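Local coordinates for protein COG0546: Predicted phosphatases (PDB 2AH5) that is of unknown function but, as a member of the haloacid dehalogenase-like hydrolases, is probably a phosphatase that hydrolyses phosphate esters, at residues Q176-T181 with P195-H200; A6-L11 with P101-T106; H23-Y28 with R72-A77; T14-S19 with Y81-F86. All blocks are in the same frame, centred on the assembly; numbering follows the deposited sequence.

Interaction 1 (Q176-T181 with P195-H200); sequences QKLAIT and PDYIAH
D196, in the approach to strand 197-199, reaches back to the start of strand 176-180. Its CB sits 3.4 Å from K177 O, D196 CG lies 3.8 Å from Q176 OE1, which is itself hydrogen-bonded to Y208 OH, and OD2 at the tip takes the N-H of K177 at 2.9 Å on its anti lone pair, almost straight at 166°. CG, anti to the carbonyl carbon (chi1 -63°), stands beside D196 N, which in turn donates to K177 O at 2.7 Å, so one short acidic residue closes both backbone positions where the strand pairing begins. OD2 also accepts from a water that K177 NZ donates to; the ammonium itself is held by the carbonyls of Y193 and Q194. Parallel pairing then takes over: A179 N binds Y197 O, A199 N binds A179 O, and T181 N binds A199 O at 3.0 Å. The small A179 suits its face, where its CB meets P195 CB at 3.9 Å and, slightly farther, I198 CD1, beneath helix 187-191. On the other face L178 CD1 is 3.8 Å from Y197 CD2, and A199 packs against helix 204-208; the Y197 hydroxyl is bound by E204 O. With helix 187-191 between them, the two strands form a beta-alpha-beta crossover at the outer edge of the Rossmann-like parallel sheet of the HAD fold.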
loop_
_atom_site.group_PDB
_atom_site.type_symbol
_atom_site.label_atom_id
_atom_site.label_comp_id
_atom_site.label_asym_id
_atom_site.label_seq_id
_atom_site.Cartn_x
_atom_site.Cartn_y
_atom_site.Cartn_z
ATOM N N GLN A 176 -5.583 4.182 -14.642
ATOM C CA GLN A 176 -4.765 3.079 -15.124
ATOM C C GLN A 176 -4.107 2.363 -13.922
ATOM O O GLN A 176 -4.070 2.899 -12.813
ATOM C CB GLN A 176 -3.708 3.581 -16.082
ATOM C CG GLN A 176 -4.233 3.928 -17.498
ATOM C CD GLN A 176 -3.110 4.297 -18.416
ATOM O OE1 GLN A 176 -2.077 3.621 -18.444
ATOM N NE2 GLN A 176 -3.277 5.390 -19.158
ATOM N N LYS A 177 -3.614 1.150 -14.160
ATOM C CA LYS A 177 -3.023 0.309 -13.102
ATOM C C LYS A 177 -1.704 -0.253 -13.589
ATOM O O LYS A 177 -1.621 -0.831 -14.690
ATOM C CB LYS A 177 -3.982 -0.810 -12.633
ATOM C CG LYS A 177 -5.038 -1.235 -13.670
ATOM C CD LYS A 177 -5.808 -2.485 -13.237
ATOM C CE LYS A 177 -7.152 -2.618 -13.941
ATOM N NZ LYS A 177 -7.028 -2.910 -15.417
ATOM N N LEU A 178 -0.678 -0.043 -12.766
ATOM C CA LEU A 178 0.654 -0.552 -13.023
ATOM C C LEU A 178 1.019 -1.519 -11.893
ATOM O O LEU A 178 1.200 -1.098 -10.726
ATOM C CB LEU A 178 1.655 0.600 -13.087
ATOM C CG LEU A 178 3.043 0.288 -13.692
ATOM C CD1 LEU A 178 3.691 1.575 -14.160
ATOM C CD2 LEU A 178 3.966 -0.486 -12.761
ATOM N N ALA A 179 1.095 -2.807 -12.229
ATOM C CA ALA A 179 1.359 -3.846 -11.224
ATOM C C ALA A 179 2.853 -3.958 -10.944
ATOM O O ALA A 179 3.657 -3.966 -11.870
ATOM C CB ALA A 179 0.818 -5.229 -11.686
ATOM N N ILE A 180 3.211 -4.092 -9.671
ATOM C CA ILE A 180 4.609 -4.338 -9.312
ATOM C C ILE A 180 4.715 -5.638 -8.537
ATOM O O ILE A 180 3.801 -5.994 -7.778
ATOM C CB ILE A 180 5.264 -3.140 -8.569
ATOM C CG1 ILE A 180 4.736 -2.985 -7.116
ATOM C CG2 ILE A 180 5.164 -1.861 -9.467
ATOM C CD1 ILE A 180 5.535 -3.816 -6.064
ATOM N N THR A 181 5.812 -6.366 -8.747
ATOM C CA THR A 181 5.903 -7.731 -8.231
ATOM C C THR A 181 7.043 -7.935 -7.232
ATOM O O THR A 181 7.306 -9.078 -6.831
ATOM C CB THR A 181 6.050 -8.757 -9.386
ATOM O OG1 THR A 181 7.279 -8.502 -10.068
ATOM C CG2 THR A 181 4.905 -8.631 -10.395
ATOM N N PRO A 195 -3.335 -5.466 -15.822
ATOM C CA PRO A 195 -2.665 -4.175 -15.640
ATOM C C PRO A 195 -2.206 -3.574 -16.957
ATOM O O PRO A 195 -1.935 -4.290 -17.933
ATOM C CB PRO A 195 -1.426 -4.513 -14.795
ATOM C CG PRO A 195 -1.223 -5.972 -14.965
ATOM C CD PRO A 195 -2.585 -6.571 -15.188
ATOM N N ASP A 196 -2.029 -2.270 -16.953
ATOM C CA ASP A 196 -1.578 -1.544 -18.133
ATOM C C ASP A 196 -0.093 -1.683 -18.393
ATOM O O ASP A 196 0.373 -1.500 -19.514
ATOM C CB ASP A 196 -1.981 -0.080 -18.014
ATOM C CG ASP A 196 -3.488 0.085 -17.975
ATOM O OD1 ASP A 196 -4.139 -0.202 -19.012
ATOM O OD2 ASP A 196 -4.031 0.417 -16.903
ATOM N N TYR A 197 0.647 -2.009 -17.339
ATOM C CA TYR A 197 2.092 -2.201 -17.400
ATOM C C TYR A 197 2.466 -2.986 -16.149
ATOM O O TYR A 197 1.734 -2.968 -15.146
ATOM C CB TYR A 197 2.794 -0.850 -17.417
ATOM C CG TYR A 197 4.282 -0.919 -17.680
ATOM C CD1 TYR A 197 4.794 -0.917 -18.999
ATOM C CD2 TYR A 197 5.181 -0.947 -16.619
ATOM C CE1 TYR A 197 6.176 -0.958 -19.235
ATOM C CE2 TYR A 197 6.557 -0.993 -16.840
ATOM C CZ TYR A 197 7.037 -0.998 -18.135
ATOM O OH TYR A 197 8.400 -1.060 -18.296
ATOM N N ILE A 198 3.595 -3.694 -16.207
ATOM C CA ILE A 198 4.026 -4.499 -15.058
ATOM C C ILE A 198 5.530 -4.348 -14.857
ATOM O O ILE A 198 6.261 -4.177 -15.827
ATOM C CB ILE A 198 3.601 -6.004 -15.184
ATOM C CG1 ILE A 198 3.915 -6.785 -13.895
ATOM C CG2 ILE A 198 4.226 -6.644 -16.386
ATOM C CD1 ILE A 198 2.948 -7.990 -13.640
ATOM N N ALA A 199 5.986 -4.389 -13.608
ATOM C CA ALA A 199 7.411 -4.237 -13.307
ATOM C C ALA A 199 7.825 -5.135 -12.172
ATOM O O ALA A 199 7.196 -5.137 -11.118
ATOM C CB ALA A 199 7.759 -2.789 -12.938
ATOM N N HIS A 200 8.935 -5.838 -12.352
ATOM C CA HIS A 200 9.495 -6.601 -11.233
ATOM C C HIS A 200 10.622 -5.866 -10.484
ATOM O O HIS A 200 11.078 -6.328 -9.433
ATOM C CB HIS A 200 9.910 -8.037 -11.650
ATOM C CG HIS A 200 11.140 -8.113 -12.500
ATOM N ND1 HIS A 200 11.151 -7.760 -13.832
ATOM C CD2 HIS A 200 12.389 -8.551 -12.218
ATOM C CE1 HIS A 200 12.362 -7.952 -14.329
ATOM N NE2 HIS A 200 13.136 -8.420 -13.366
HETATM O O HOH W 1 -6.674 -0.365 -16.750
#

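Interaction 2 (A6-L11 with P101-T106); sequences AIFFDL and PLYITT
F8 and Y103 meet on one face of two parallel strands at the heart of the sheet, which are tied first by backbone bonds. I7 N donates to P101 O, Y103 N to I7 O, F9 N to Y103 O at 2.8 Å, and T105 N to F9 O at 2.9 Å; CA-H groups of L102, F8 and I104 add weaker contacts to three of these carbonyls (I7, Y103 and F9).

Aromatic contacts dominate the face of F8 and Y103. F8 CE1 approaches Y103 CD2 at 3.6 Å, the ring planes turned 87° apart. The small A6 fits beside the Y103 ring, its CB touching the edge at CE2. T105 CG2 makes an off-centre CH-pi contact with the F8 ring, 4.3 Å from its centroid, while T105 OG1 is buried without a hydrogen-bond partner.

The other face is packed by aliphatic side chains round the F9 ring. L102 CD2 lies in its plane, 3.9 Å from F9 CE1, and also touches I7 CB; helix 89-97 covers this layer.

Polar groups gather at the C-terminal strand ends. D10 OD1 accepts from L11 N and from a water 3.0 Å away that also contacts T106 OG1, which is bonded to K108 N. Apolar faces thus bury the strands, whereas the end of strand 6-9 brings D10, first aspartate of a DxDx(T/V) pattern, to D162 and D166, a cluster consistent with the cation-dependent HAD active site.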
loop_
_atom_site.group_PDB
_atom_site.type_symbol
_atom_site.label_atom_id
_atom_site.label_comp_id
_atom_site.label_asym_id
_atom_site.label_seq_id
_atom_site.Cartn_x
_atom_site.Cartn_y
_atom_site.Cartn_z
ATOM N N ALA A 6 -0.533 12.554 -13.531
ATOM C CA ALA A 6 -0.370 12.377 -12.089
ATOM C C ALA A 6 -0.160 10.894 -11.791
ATOM O O ALA A 6 -0.768 10.027 -12.431
ATOM C CB ALA A 6 -1.582 12.887 -11.361
ATOM N N ILE A 7 0.718 10.619 -10.842
ATOM C CA ILE A 7 1.065 9.245 -10.502
ATOM C C ILE A 7 0.751 8.959 -9.026
ATOM O O ILE A 7 1.196 9.706 -8.137
ATOM C CB ILE A 7 2.550 8.933 -10.803
ATOM C CG1 ILE A 7 2.902 9.245 -12.274
ATOM C CG2 ILE A 7 2.846 7.479 -10.445
ATOM C CD1 ILE A 7 4.365 8.899 -12.659
ATOM N N PHE A 8 -0.055 7.912 -8.782
ATOM C CA PHE A 8 -0.448 7.491 -7.426
ATOM C C PHE A 8 0.363 6.246 -7.029
ATOM O O PHE A 8 0.519 5.331 -7.834
ATOM C CB PHE A 8 -1.942 7.107 -7.364
ATOM C CG PHE A 8 -2.902 8.233 -7.678
ATOM C CD1 PHE A 8 -2.472 9.561 -7.772
ATOM C CD2 PHE A 8 -4.270 7.950 -7.814
ATOM C CE1 PHE A 8 -3.386 10.597 -8.035
ATOM C CE2 PHE A 8 -5.196 8.986 -8.060
ATOM C CZ PHE A 8 -4.758 10.296 -8.182
ATOM N N PHE A 9 0.783 6.178 -5.770
ATOM C CA PHE A 9 1.544 5.042 -5.281
ATOM C C PHE A 9 0.847 4.411 -4.080
ATOM O O PHE A 9 0.379 5.144 -3.199
ATOM C CB PHE A 9 2.894 5.517 -4.799
ATOM C CG PHE A 9 3.830 5.881 -5.893
ATOM C CD1 PHE A 9 3.807 7.154 -6.421
ATOM C CD2 PHE A 9 4.737 4.955 -6.369
ATOM C CE1 PHE A 9 4.696 7.506 -7.432
ATOM C CE2 PHE A 9 5.655 5.310 -7.379
ATOM C CZ PHE A 9 5.608 6.580 -7.899
ATOM N N ASP A 10 0.763 3.080 -4.036
ATOM C CA ASP A 10 0.502 2.379 -2.758
ATOM C C ASP A 10 1.779 2.581 -1.898
ATOM O O ASP A 10 2.831 2.917 -2.430
ATOM C CB ASP A 10 0.227 0.868 -2.978
ATOM C CG ASP A 10 -0.554 0.220 -1.805
ATOM O OD1 ASP A 10 -0.760 0.862 -0.747
ATOM O OD2 ASP A 10 -0.974 -0.957 -1.941
ATOM N N LEU A 11 1.686 2.382 -0.588
ATOM C CA LEU A 11 2.797 2.666 0.344
ATOM C C LEU A 11 3.440 1.352 0.728
ATOM O O LEU A 11 4.462 1.001 0.180
ATOM C CB LEU A 11 2.297 3.406 1.601
ATOM C CG LEU A 11 3.349 3.862 2.620
ATOM C CD1 LEU A 11 4.440 4.712 1.966
ATOM C CD2 LEU A 11 2.660 4.659 3.751
ATOM N N PRO A 101 3.639 15.248 -10.741
ATOM C CA PRO A 101 3.233 15.338 -9.350
ATOM C C PRO A 101 2.937 13.892 -8.918
ATOM O O PRO A 101 2.325 13.158 -9.696
ATOM C CB PRO A 101 1.949 16.180 -9.409
ATOM C CG PRO A 101 1.364 15.894 -10.760
ATOM C CD PRO A 101 2.584 15.709 -11.671
ATOM N N LEU A 102 3.417 13.502 -7.743
ATOM C CA LEU A 102 3.221 12.177 -7.163
ATOM C C LEU A 102 2.364 12.240 -5.909
ATOM O O LEU A 102 2.478 13.217 -5.119
ATOM C CB LEU A 102 4.562 11.590 -6.743
ATOM C CG LEU A 102 5.718 11.645 -7.737
ATOM C CD1 LEU A 102 6.943 10.995 -7.142
ATOM C CD2 LEU A 102 5.325 11.013 -9.080
ATOM N N TYR A 103 1.545 11.203 -5.712
ATOM C CA TYR A 103 0.647 11.117 -4.546
ATOM C C TYR A 103 0.725 9.730 -3.948
ATOM O O TYR A 103 0.882 8.721 -4.675
ATOM C CB TYR A 103 -0.808 11.400 -4.964
ATOM C CG TYR A 103 -0.925 12.742 -5.623
ATOM C CD1 TYR A 103 -1.045 13.894 -4.846
ATOM C CD2 TYR A 103 -0.811 12.870 -7.013
ATOM C CE1 TYR A 103 -1.110 15.147 -5.434
ATOM C CE2 TYR A 103 -0.902 14.136 -7.625
ATOM C CZ TYR A 103 -1.041 15.258 -6.817
ATOM O OH TYR A 103 -1.119 16.505 -7.381
ATOM N N ILE A 104 0.631 9.660 -2.624
ATOM C CA ILE A 104 0.359 8.367 -2.028
ATOM C C ILE A 104 -1.154 8.173 -1.855
ATOM O O ILE A 104 -1.865 9.076 -1.361
ATOM C CB ILE A 104 1.107 8.205 -0.692
ATOM C CG1 ILE A 104 2.599 8.031 -0.978
ATOM C CG2 ILE A 104 0.586 7.017 0.081
ATOM C CD1 ILE A 104 3.484 8.349 0.212
ATOM N N THR A 105 -1.612 6.972 -2.225
ATOM C CA THR A 105 -3.014 6.507 -2.028
ATOM C C THR A 105 -3.003 5.133 -1.340
ATOM O O THR A 105 -2.724 4.115 -1.973
ATOM C CB THR A 105 -3.784 6.410 -3.354
ATOM O OG1 THR A 105 -3.037 5.612 -4.292
ATOM C CG2 THR A 105 -4.024 7.752 -3.922
ATOM N N THR A 106 -3.239 5.122 -0.027
ATOM C CA THR A 106 -3.082 3.911 0.763
ATOM C C THR A 106 -4.329 3.679 1.628
ATOM O O THR A 106 -5.090 4.605 1.875
ATOM C CB THR A 106 -1.827 4.009 1.693
ATOM O OG1 THR A 106 -1.667 2.777 2.425
ATOM C CG2 THR A 106 -1.942 5.221 2.674
HETATM O O HOH W 2 -0.036 0.799 2.142
#

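Interaction 3 (H23-Y28 with R72-A77); sequences HNAFTY and RSYYKA
Y74 is the main bump of this helix pair, its ring lying against the hollow that N24, A25 and Y28 form on helix 19-33. CG of Y74 is anti to the backbone N (chi1 -178°), which sets CG on the side of helix 19-33. Y74 CD2 comes within 3.5 Å of A25 CA; the small A25 lets the ring approach the helix backbone this closely. The carbonyl oxygen of N24 stands 4.0 Å above the ring plane, over its centre. Farther out, N24 CB meets Y74 OH at 3.2 Å. That hydroxyl and N24 ND2 both bond to E82, so the polar ends of the two residues share an acidic partner.

On the other side of the hollow Y28 forms the wall: its CB lies 3.7 Å from Y74 CD1, and its ring extends past Y74 CB toward S73 OG, which is hydrogen-bonded to I70 O. The two rings meet obliquely, centroids 5.6 Å apart and planes at 32°. A25 CB also touches the edge of the Y75 ring, 4.1 Å from Y75 CD1.

The segments' axes run roughly antiparallel (147°) and approach to 8.5 Å. This close pairing is consistent with the alpha-helical C1 cap of HAD phosphatases, inserted after the first strand of the core.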
loop_
_atom_site.group_PDB
_atom_site.type_symbol
_atom_site.label_atom_id
_atom_site.label_comp_id
_atom_site.label_asym_id
_atom_site.label_seq_id
_atom_site.Cartn_x
_atom_site.Cartn_y
_atom_site.Cartn_z
ATOM N N HIS A 23 4.770 -8.226 10.308
ATOM C CA HIS A 23 4.943 -9.582 10.825
ATOM C C HIS A 23 5.022 -9.550 12.346
ATOM O O HIS A 23 4.338 -10.323 13.009
ATOM C CB HIS A 23 6.206 -10.225 10.253
ATOM C CG HIS A 23 6.381 -11.665 10.626
ATOM N ND1 HIS A 23 6.963 -12.057 11.813
ATOM C CD2 HIS A 23 6.056 -12.805 9.972
ATOM C CE1 HIS A 23 6.998 -13.378 11.871
ATOM N NE2 HIS A 23 6.464 -13.856 10.761
ATOM N N ASN A 24 5.871 -8.683 12.894
ATOM C CA ASN A 24 6.026 -8.574 14.346
ATOM C C ASN A 24 4.744 -8.156 15.074
ATOM O O ASN A 24 4.440 -8.627 16.200
ATOM C CB ASN A 24 7.172 -7.621 14.699
ATOM C CG ASN A 24 8.554 -8.221 14.431
ATOM O OD1 ASN A 24 8.691 -9.411 14.139
ATOM N ND2 ASN A 24 9.588 -7.375 14.519
ATOM N N ALA A 25 4.002 -7.239 14.479
ATOM C CA ALA A 25 2.710 -6.870 15.052
ATOM C C ALA A 25 1.766 -8.090 15.100
ATOM O O ALA A 25 1.087 -8.299 16.117
ATOM C CB ALA A 25 2.090 -5.713 14.280
ATOM N N PHE A 26 1.706 -8.890 14.026
ATOM C CA PHE A 26 0.868 -10.103 14.067
ATOM C C PHE A 26 1.304 -11.094 15.150
ATOM O O PHE A 26 0.482 -11.579 15.937
ATOM C CB PHE A 26 0.803 -10.806 12.719
ATOM C CG PHE A 26 -0.199 -10.200 11.802
ATOM C CD1 PHE A 26 0.223 -9.537 10.664
ATOM C CD2 PHE A 26 -1.567 -10.255 12.107
ATOM C CE1 PHE A 26 -0.696 -8.954 9.804
ATOM C CE2 PHE A 26 -2.516 -9.669 11.224
ATOM C CZ PHE A 26 -2.063 -9.006 10.092
ATOM N N THR A 27 2.597 -11.350 15.207
ATOM C CA THR A 27 3.109 -12.384 16.139
ATOM C C THR A 27 3.005 -11.895 17.593
ATOM O O THR A 27 2.786 -12.702 18.509
ATOM C CB THR A 27 4.547 -12.850 15.790
ATOM O OG1 THR A 27 5.435 -11.739 15.856
ATOM C CG2 THR A 27 4.613 -13.473 14.348
ATOM N N TYR A 28 3.188 -10.590 17.804
ATOM C CA TYR A 28 2.926 -10.004 19.141
ATOM C C TYR A 28 1.489 -10.270 19.557
ATOM O O TYR A 28 1.210 -10.609 20.723
ATOM C CB TYR A 28 3.217 -8.476 19.180
ATOM C CG TYR A 28 2.903 -7.881 20.542
ATOM C CD1 TYR A 28 3.734 -8.138 21.634
ATOM C CD2 TYR A 28 1.722 -7.139 20.758
ATOM C CE1 TYR A 28 3.446 -7.613 22.905
ATOM C CE2 TYR A 28 1.423 -6.609 22.025
ATOM C CZ TYR A 28 2.286 -6.867 23.088
ATOM O OH TYR A 28 2.000 -6.393 24.351
ATOM N N ARG A 72 -2.483 -2.948 16.795
ATOM C CA ARG A 72 -2.190 -1.526 16.629
ATOM C C ARG A 72 -1.293 -0.995 17.747
ATOM O O ARG A 72 -0.464 -0.104 17.497
ATOM C CB ARG A 72 -3.470 -0.720 16.491
ATOM C CG ARG A 72 -4.302 -1.124 15.300
ATOM C CD ARG A 72 -5.084 0.038 14.775
ATOM N NE ARG A 72 -5.766 -0.273 13.513
ATOM C CZ ARG A 72 -5.158 -0.460 12.336
ATOM N NH1 ARG A 72 -3.835 -0.407 12.240
ATOM N NH2 ARG A 72 -5.880 -0.733 11.249
ATOM N N SER A 73 -1.424 -1.580 18.945
ATOM C CA SER A 73 -0.564 -1.278 20.099
ATOM C C SER A 73 0.915 -1.616 19.889
ATOM O O SER A 73 1.799 -0.928 20.429
ATOM C CB SER A 73 -1.084 -1.965 21.389
ATOM O OG SER A 73 -0.593 -3.300 21.550
ATOM N N TYR A 74 1.200 -2.680 19.143
ATOM C CA TYR A 74 2.566 -2.948 18.756
ATOM C C TYR A 74 2.936 -2.033 17.569
ATOM O O TYR A 74 4.008 -1.414 17.554
ATOM C CB TYR A 74 2.773 -4.427 18.403
ATOM C CG TYR A 74 4.200 -4.744 18.029
ATOM C CD1 TYR A 74 5.101 -5.265 18.972
ATOM C CD2 TYR A 74 4.667 -4.485 16.747
ATOM C CE1 TYR A 74 6.432 -5.551 18.626
ATOM C CE2 TYR A 74 5.993 -4.752 16.395
ATOM C CZ TYR A 74 6.868 -5.290 17.337
ATOM O OH TYR A 74 8.179 -5.533 16.976
ATOM N N TYR A 75 2.038 -1.926 16.594
ATOM C CA TYR A 75 2.411 -1.288 15.323
ATOM C C TYR A 75 2.756 0.200 15.455
ATOM O O TYR A 75 3.772 0.670 14.914
ATOM C CB TYR A 75 1.352 -1.520 14.238
ATOM C CG TYR A 75 1.957 -1.257 12.884
ATOM C CD1 TYR A 75 2.770 -2.210 12.281
ATOM C CD2 TYR A 75 1.777 -0.034 12.248
ATOM C CE1 TYR A 75 3.396 -1.968 11.057
ATOM C CE2 TYR A 75 2.409 0.232 11.014
ATOM C CZ TYR A 75 3.206 -0.758 10.432
ATOM O OH TYR A 75 3.812 -0.527 9.220
ATOM N N LYS A 76 1.914 0.938 16.174
ATOM C CA LYS A 76 2.121 2.384 16.364
ATOM C C LYS A 76 3.422 2.717 17.091
ATOM O O LYS A 76 4.146 3.653 16.707
ATOM C CB LYS A 76 0.909 3.011 17.084
ATOM C CG LYS A 76 -0.356 3.068 16.220
ATOM C CD LYS A 76 -0.195 4.049 15.024
ATOM C CE LYS A 76 -1.022 5.321 15.193
ATOM N NZ LYS A 76 -0.783 6.277 14.066
ATOM N N ALA A 77 3.740 1.939 18.115
ATOM C CA ALA A 77 4.910 2.182 18.958
ATOM C C ALA A 77 6.199 1.561 18.433
ATOM O O ALA A 77 7.286 2.067 18.718
ATOM C CB ALA A 77 4.645 1.694 20.396
#

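Interaction 4 (T14-S19 with Y81-F86); sequences TLVDSS and YEAQLF
The F86 ring carries D17 CB over one face, 3.5 Å above the plane and offset toward the rim, in a CH-pi contact. The two residues belong to a two-stranded antiparallel ribbon consistent with the HAD flap, the hairpin into which a C1 cap is inserted. The D17 carboxylate is nearly parallel to the ring, the planes 7° apart. CG of D17 lies anti to the backbone N (chi1 -174°), which places it over the ring, 3.8 Å from F86 CE1. T14 O comes within 3.3 Å of F86 CD2, and V16 O lies near CE2. Beyond the segments, W182 meets the F86 ring edge-to-face. F86 suits this place by offering a broad apolar surface to the D17 methylene.

D17 and Q84 are the ribbon's hydrogen-bonded pair: D17 N donates to Q84 O at 2.7 Å, and Q84 N returns to D17 O from above the carbonyl plane. F86 N donates to L15 O at 3.2 Å. V16 turns its branches elsewhere, CG1 to A83 CB and CG2 to L85 CD2; its branched, apolar side chain suits this buried position.

D17 OD1 also closes an Asx turn at the start of helix 19-33. It is gripped twice: S19 N comes nearly along its C-O axis, and S19 OG donates to its syn lone pair at 2.7 Å.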
loop_
_atom_site.group_PDB
_atom_site.type_symbol
_atom_site.label_atom_id
_atom_site.label_comp_id
_atom_site.label_asym_id
_atom_site.label_seq_id
_atom_site.Cartn_x
_atom_site.Cartn_y
_atom_site.Cartn_z
ATOM N N THR A 14 4.928 -1.537 -1.781
ATOM C CA THR A 14 5.271 -0.908 -3.052
ATOM C C THR A 14 6.494 0.011 -2.870
ATOM O O THR A 14 7.582 -0.280 -3.379
ATOM C CB THR A 14 4.040 -0.132 -3.603
ATOM O OG1 THR A 14 2.998 -1.063 -3.918
ATOM C CG2 THR A 14 4.403 0.660 -4.836
ATOM N N LEU A 15 6.324 1.093 -2.114
ATOM C CA LEU A 15 7.440 1.974 -1.768
ATOM C C LEU A 15 8.221 1.408 -0.582
ATOM O O LEU A 15 9.463 1.467 -0.540
ATOM C CB LEU A 15 6.925 3.384 -1.433
ATOM C CG LEU A 15 6.155 4.086 -2.551
ATOM C CD1 LEU A 15 5.435 5.326 -2.050
ATOM C CD2 LEU A 15 7.095 4.435 -3.702
ATOM N N VAL A 16 7.476 0.828 0.356
ATOM C CA VAL A 16 8.014 0.541 1.678
ATOM C C VAL A 16 7.948 -0.944 1.962
ATOM O O VAL A 16 6.876 -1.536 1.911
ATOM C CB VAL A 16 7.304 1.361 2.811
ATOM C CG1 VAL A 16 7.888 0.964 4.160
ATOM C CG2 VAL A 16 7.510 2.883 2.577
ATOM N N ASP A 17 9.107 -1.536 2.245
ATOM C CA ASP A 17 9.151 -2.876 2.781
ATOM C C ASP A 17 8.867 -2.834 4.281
ATOM O O ASP A 17 9.789 -2.798 5.119
ATOM C CB ASP A 17 10.493 -3.587 2.487
ATOM C CG ASP A 17 10.474 -5.034 2.926
ATOM O OD1 ASP A 17 9.472 -5.443 3.551
ATOM O OD2 ASP A 17 11.444 -5.767 2.653
ATOM N N SER A 18 7.582 -2.871 4.605
ATOM C CA SER A 18 7.128 -2.757 5.994
ATOM C C SER A 18 6.993 -4.158 6.621
ATOM O O SER A 18 6.432 -4.288 7.720
ATOM C CB SER A 18 5.786 -2.026 6.027
ATOM O OG SER A 18 4.950 -2.478 4.967
ATOM N N SER A 19 7.444 -5.199 5.908
ATOM C CA SER A 19 7.119 -6.602 6.299
ATOM C C SER A 19 7.581 -7.002 7.700
ATOM O O SER A 19 6.834 -7.679 8.392
ATOM C CB SER A 19 7.627 -7.645 5.287
ATOM O OG SER A 19 9.040 -7.606 5.185
ATOM N N TYR A 81 8.333 1.428 12.680
ATOM C CA TYR A 81 9.789 1.678 12.520
ATOM C C TYR A 81 10.560 0.478 11.995
ATOM O O TYR A 81 11.737 0.588 11.604
ATOM C CB TYR A 81 10.408 2.120 13.863
ATOM C CG TYR A 81 9.702 3.274 14.465
ATOM C CD1 TYR A 81 8.918 3.123 15.611
ATOM C CD2 TYR A 81 9.758 4.539 13.857
ATOM C CE1 TYR A 81 8.241 4.202 16.148
ATOM C CE2 TYR A 81 9.078 5.613 14.383
ATOM C CZ TYR A 81 8.327 5.446 15.519
ATOM O OH TYR A 81 7.678 6.532 16.018
ATOM N N GLU A 82 9.919 -0.679 12.028
ATOM C CA GLU A 82 10.506 -1.899 11.494
ATOM C C GLU A 82 10.106 -2.008 10.024
ATOM O O GLU A 82 9.292 -2.866 9.623
ATOM C CB GLU A 82 10.045 -3.104 12.315
ATOM C CG GLU A 82 10.434 -2.924 13.797
ATOM C CD GLU A 82 10.015 -4.069 14.688
ATOM O OE1 GLU A 82 8.848 -4.509 14.619
ATOM O OE2 GLU A 82 10.878 -4.526 15.473
ATOM N N ALA A 83 10.715 -1.116 9.242
ATOM C CA ALA A 83 10.359 -0.890 7.849
ATOM C C ALA A 83 11.538 -0.196 7.161
ATOM O O ALA A 83 12.347 0.468 7.820
ATOM C CB ALA A 83 9.117 -0.036 7.765
ATOM N N GLN A 84 11.639 -0.381 5.850
ATOM C CA GLN A 84 12.734 0.159 5.071
ATOM C C GLN A 84 12.266 0.280 3.619
ATOM O O GLN A 84 11.424 -0.505 3.156
ATOM C CB GLN A 84 13.961 -0.749 5.195
ATOM C CG GLN A 84 13.807 -2.115 4.529
ATOM C CD GLN A 84 14.912 -3.104 4.921
ATOM O OE1 GLN A 84 15.015 -3.522 6.092
ATOM N NE2 GLN A 84 15.725 -3.493 3.949
ATOM N N LEU A 85 12.783 1.264 2.891
ATOM C CA LEU A 85 12.438 1.364 1.475
ATOM C C LEU A 85 12.903 0.129 0.730
ATOM O O LEU A 85 13.941 -0.457 1.072
ATOM C CB LEU A 85 13.082 2.598 0.844
ATOM C CG LEU A 85 12.663 3.939 1.443
ATOM C CD1 LEU A 85 13.407 5.058 0.719
ATOM C CD2 LEU A 85 11.162 4.169 1.341
ATOM N N PHE A 86 12.158 -0.263 -0.296
ATOM C CA PHE A 86 12.668 -1.276 -1.218
ATOM C C PHE A 86 13.877 -0.707 -1.981
ATOM O O PHE A 86 14.023 0.510 -2.094
ATOM C CB PHE A 86 11.572 -1.721 -2.211
ATOM C CG PHE A 86 10.581 -2.668 -1.621
ATOM C CD1 PHE A 86 10.925 -4.020 -1.399
ATOM C CD2 PHE A 86 9.299 -2.237 -1.285
ATOM C CE1 PHE A 86 10.003 -4.905 -0.853
ATOM C CE2 PHE A 86 8.364 -3.144 -0.721
ATOM C CZ PHE A 86 8.735 -4.476 -0.522
#

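In the fold
Interactions 1 and 2 belong to the same parallel sheet, their centres 14 Å apart, with strand 157-161 between them. Interaction 4 continues directly from interaction 2, L11 O lying 3.0 Å from V16 N in a probable hydrogen bond, and it touches interaction 1 where I180 CG1 is 4.1 Å from T14 OG1. The likely active site, around D10, D12 and D162, lies where the strand end of interaction 2 and the start of interaction 4 (T14, bonded to D162) come together. The ribbon of interaction 4 leads to the helices of interaction 3, whose Y74 OH is 2.7 Å from E82 OE1. Interaction 3 is the remotest, centred about 30 Å from interaction 1 across the chain's centre.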